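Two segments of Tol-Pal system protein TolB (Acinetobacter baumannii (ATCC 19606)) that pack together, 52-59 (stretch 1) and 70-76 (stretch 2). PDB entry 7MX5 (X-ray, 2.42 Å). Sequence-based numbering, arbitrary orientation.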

ATOM      1  N   ASN A  52      25.228 -11.081 -24.547  1.00 92.65           N
ATOM      2  CA  ASN A  52      24.004 -11.610 -25.146  1.00110.78           C
ATOM      3  C   ASN A  52      23.754 -12.996 -24.566  1.00114.29           C
ATOM      4  O   ASN A  52      24.521 -13.928 -24.829  1.00115.71           O
ATOM      5  CB  ASN A  52      24.115 -11.665 -26.670  1.00115.33           C
ATOM      6  CG  ASN A  52      22.783 -11.931 -27.342  1.00113.90           C
ATOM      7  OD1 ASN A  52      21.729 -11.548 -26.833  1.00107.33           O
ATOM      8  ND2 ASN A  52      22.823 -12.590 -28.494  1.00115.24           N
ATOM      9  N   ALA A  53      22.689 -13.129 -23.779  1.00 75.55           N
ATOM     10  CA  ALA A  53      22.322 -14.391 -23.154  1.00 63.93           C
ATOM     11  C   ALA A  53      20.859 -14.694 -23.444  1.00 65.01           C
ATOM     12  O   ALA A  53      20.099 -13.834 -23.898  1.00 67.76           O
ATOM     13  CB  ALA A  53      22.572 -14.359 -21.640  1.00 52.91           C
ATOM     14  N   ALA A  54      20.465 -15.936 -23.176  1.00 57.78           N
ATOM     15  CA  ALA A  54      19.103 -16.386 -23.434  1.00 61.63           C
ATOM     16  C   ALA A  54      18.768 -17.506 -22.455  1.00 63.53           C
ATOM     17  O   ALA A  54      19.474 -17.724 -21.466  1.00 52.01           O
ATOM     18  CB  ALA A  54      18.944 -16.826 -24.894  1.00 52.59           C
ATOM     19  N   ILE A  55      17.678 -18.221 -22.738  1.00 61.41           N
ATOM     20  CA  ILE A  55      17.236 -19.307 -21.873  1.00 60.50           C
ATOM     21  C   ILE A  55      18.246 -20.445 -21.927  1.00 56.46           C
ATOM     22  O   ILE A  55      18.590 -20.942 -23.008  1.00 57.47           O
ATOM     23  CB  ILE A  55      15.837 -19.788 -22.285  1.00 62.14           C
ATOM     24  CG1 ILE A  55      14.774 -18.780 -21.842  1.00 59.69           C
ATOM     25  CG2 ILE A  55      15.548 -21.165 -21.702  1.00 53.23           C
ATOM     26  CD1 ILE A  55      14.654 -18.640 -20.342  1.00 53.14           C
ATOM     27  N   ASN A  56      18.730 -20.858 -20.754  1.00 60.49           N
ATOM     28  CA  ASN A  56      19.688 -21.952 -20.608  1.00 61.05           C
ATOM     29  C   ASN A  56      20.964 -21.724 -21.413  1.00 72.37           C
ATOM     30  O   ASN A  56      21.652 -22.684 -21.777  1.00 71.10           O
ATOM     31  CB  ASN A  56      19.056 -23.298 -20.983  1.00 73.04           C
ATOM     32  CG  ASN A  56      18.064 -23.785 -19.943  1.00 66.77           C
ATOM     33  OD1 ASN A  56      17.937 -23.198 -18.869  1.00 65.98           O
ATOM     34  ND2 ASN A  56      17.359 -24.864 -20.258  1.00 70.34           N
ATOM     35  N   GLN A  57      21.296 -20.465 -21.696  1.00 68.98           N
ATOM     36  CA  GLN A  57      22.540 -20.114 -22.381  1.00 72.21           C
ATOM     37  C   GLN A  57      23.020 -18.785 -21.808  1.00 67.05           C
ATOM     38  O   GLN A  57      22.520 -17.722 -22.187  1.00 60.17           O
ATOM     39  CB  GLN A  57      22.349 -20.029 -23.892  1.00 63.60           C
ATOM     40  CG  GLN A  57      23.604 -19.598 -24.640  1.00 73.47           C
ATOM     41  CD  GLN A  57      23.386 -18.357 -25.485  1.00 89.48           C
ATOM     42  OE1 GLN A  57      22.554 -18.347 -26.392  1.00 78.58           O
ATOM     43  NE2 GLN A  57      24.133 -17.300 -25.186  1.00 83.06           N
ATOM     44  N   ILE A  58      23.981 -18.851 -20.892  1.00 64.37           N
ATOM     45  CA  ILE A  58      24.591 -17.658 -20.317  1.00 65.68           C
ATOM     46  C   ILE A  58      25.993 -18.015 -19.846  1.00 69.28           C
ATOM     47  O   ILE A  58      26.218 -19.083 -19.267  1.00 71.33           O
ATOM     48  CB  ILE A  58      23.734 -17.072 -19.171  1.00 63.99           C
ATOM     49  CG1 ILE A  58      24.362 -15.782 -18.638  1.00 55.07           C
ATOM     50  CG2 ILE A  58      23.535 -18.090 -18.055  1.00 46.80           C
ATOM     51  CD1 ILE A  58      23.443 -14.977 -17.749  1.00 53.80           C
ATOM     52  N   GLN A  59      26.942 -17.123 -20.118  1.00 81.37           N
ATOM     53  CA  GLN A  59      28.322 -17.271 -19.674  1.00 81.48           C
ATOM     54  C   GLN A  59      28.651 -16.097 -18.762  1.00 85.65           C
ATOM     55  O   GLN A  59      28.512 -14.937 -19.164  1.00 95.71           O
ATOM     56  CB  GLN A  59      29.281 -17.334 -20.865  1.00 98.80           C
ATOM     57  CG  GLN A  59      29.058 -18.542 -21.765  1.00100.12           C
ATOM     58  CD  GLN A  59      30.227 -19.508 -21.751  1.00102.13           C
ATOM     59  OE1 GLN A  59      31.170 -19.349 -20.975  1.00 96.87           O
ATOM     60  NE2 GLN A  59      30.168 -20.521 -22.609  1.00101.34           N
TER
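Stretch 2, residues 70-76: YVVTGQI

Residues Tyr70 to Ile76 of stretch 2 form an extended strand that continues beyond this segment, whereas stretch 1 has no regular secondary structure and folds back through a type II beta turn from Ala54 to Gln57. Two backbone hydrogen bonds close the turn, Ala54 N to Gln57 O at 2.9 Å and Gln57 N to Ala54 O at 3.3 Å. Asn56 occupies its third position with phi/psi of 57/25, a left-handed conformation that asparagine tolerates better than most residues. The strand meets Ile58 at Val71, passes Ala53 and Ala54 at Thr73 and reaches Ile55 at Gln75; the arm from Gln57 to Gln59 runs roughly opposite to it. The CA atoms of Thr73 and Ala54 are 5.3 Å apart, and no hydrogen bond joins the stretches, so the contact rests on packing.

Alternation points Val71, Thr73 and Gln75 toward stretch 1, Tyr70 and Val72 away. Thr73 is central: its CG2 lies 3.5 Å from the backbone Ala54 O and 4.1 Å from Ala53 CB, a closeness the small Ala53 side chain suits, while the Ala54 methyl points away. Ile55 leaves its backbone sideways, yet its longer CG1-CD1 branch reaches the strand, with CG1 3.9 Å from Gln75 CB, the glutamine's aliphatic base. Ile58, in a t,t rotamer, brings CD1 within 3.7 Å of Val71 CB in an apolar contact.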

ATOM      1  N   TYR A  70      23.453  -9.890 -11.611  1.00 47.97           N
ATOM      2  CA  TYR A  70      22.213 -10.614 -11.865  1.00 38.91           C
ATOM      3  C   TYR A  70      21.742 -10.359 -13.287  1.00 47.15           C
ATOM      4  O   TYR A  70      21.712  -9.210 -13.741  1.00 49.74           O
ATOM      5  CB  TYR A  70      21.128 -10.207 -10.861  1.00 41.18           C
ATOM      6  CG  TYR A  70      21.561 -10.348  -9.420  1.00 43.51           C
ATOM      7  CD1 TYR A  70      21.882 -11.592  -8.891  1.00 44.32           C
ATOM      8  CD2 TYR A  70      21.658  -9.240  -8.590  1.00 45.28           C
ATOM      9  CE1 TYR A  70      22.283 -11.728  -7.575  1.00 43.11           C
ATOM     10  CE2 TYR A  70      22.059  -9.365  -7.272  1.00 48.61           C
ATOM     11  CZ  TYR A  70      22.369 -10.611  -6.770  1.00 48.84           C
ATOM     12  OH  TYR A  70      22.767 -10.742  -5.459  1.00 45.67           O
ATOM     13  N   VAL A  71      21.374 -11.433 -13.986  1.00 43.26           N
ATOM     14  CA  VAL A  71      20.897 -11.366 -15.361  1.00 39.90           C
ATOM     15  C   VAL A  71      19.586 -12.132 -15.460  1.00 39.41           C
ATOM     16  O   VAL A  71      19.457 -13.234 -14.915  1.00 43.58           O
ATOM     17  CB  VAL A  71      21.934 -11.937 -16.355  1.00 50.70           C
ATOM     18  CG1 VAL A  71      21.462 -11.741 -17.790  1.00 45.17           C
ATOM     19  CG2 VAL A  71      23.294 -11.293 -16.140  1.00 51.71           C
ATOM     20  N   VAL A  72      18.614 -11.548 -16.158  1.00 45.42           N
ATOM     21  CA  VAL A  72      17.292 -12.139 -16.336  1.00 38.14           C
ATOM     22  C   VAL A  72      17.080 -12.409 -17.819  1.00 38.37           C
ATOM     23  O   VAL A  72      17.299 -11.522 -18.654  1.00 35.37           O
ATOM     24  CB  VAL A  72      16.182 -11.226 -15.785  1.00 36.32           C
ATOM     25  CG1 VAL A  72      14.810 -11.818 -16.074  1.00 47.93           C
ATOM     26  CG2 VAL A  72      16.368 -11.003 -14.295  1.00 31.29           C
ATOM     27  N   THR A  73      16.656 -13.627 -18.144  1.00 43.22           N
ATOM     28  CA  THR A  73      16.357 -14.021 -19.511  1.00 49.01           C
ATOM     29  C   THR A  73      14.929 -14.546 -19.587  1.00 50.95           C
ATOM     30  O   THR A  73      14.328 -14.912 -18.574  1.00 45.00           O
ATOM     31  CB  THR A  73      17.337 -15.089 -20.012  1.00 45.34           C
ATOM     32  OG1 THR A  73      17.556 -16.059 -18.980  1.00 48.83           O
ATOM     33  CG2 THR A  73      18.665 -14.450 -20.382  1.00 40.41           C
ATOM     34  N   GLY A  74      14.385 -14.579 -20.802  1.00 52.67           N
ATOM     35  CA  GLY A  74      13.009 -15.001 -20.971  1.00 54.63           C
ATOM     36  C   GLY A  74      12.687 -15.397 -22.392  1.00 66.00           C
ATOM     37  O   GLY A  74      13.364 -14.997 -23.345  1.00 61.37           O
ATOM     38  N   GLN A  75      11.628 -16.193 -22.521  1.00 57.88           N
ATOM     39  CA  GLN A  75      11.126 -16.662 -23.806  1.00 67.25           C
ATOM     40  C   GLN A  75       9.607 -16.650 -23.762  1.00 65.15           C
ATOM     41  O   GLN A  75       9.010 -17.178 -22.820  1.00 69.07           O
ATOM     42  CB  GLN A  75      11.637 -18.072 -24.123  1.00 66.88           C
ATOM     43  CG  GLN A  75      11.429 -18.503 -25.566  1.00 66.93           C
ATOM     44  CD  GLN A  75      12.669 -19.128 -26.174  1.00 75.50           C
ATOM     45  OE1 GLN A  75      13.667 -18.449 -26.415  1.00 89.03           O
ATOM     46  NE2 GLN A  75      12.609 -20.428 -26.434  1.00 81.53           N
ATOM     47  N   ILE A  76       8.984 -16.054 -24.775  1.00 60.92           N
ATOM     48  CA  ILE A  76       7.532 -15.922 -24.843  1.00 62.18           C
ATOM     49  C   ILE A  76       7.021 -16.759 -26.007  1.00 64.27           C
ATOM     50  O   ILE A  76       7.492 -16.613 -27.143  1.00 71.23           O
ATOM     51  CB  ILE A  76       7.104 -14.452 -24.984  1.00 66.02           C
ATOM     52  CG1 ILE A  76       7.072 -13.780 -23.611  1.00 59.45           C
ATOM     53  CG2 ILE A  76       5.737 -14.347 -25.650  1.00 59.15           C
ATOM     54  CD1 ILE A  76       7.016 -12.273 -23.668  1.00 53.32           C
TER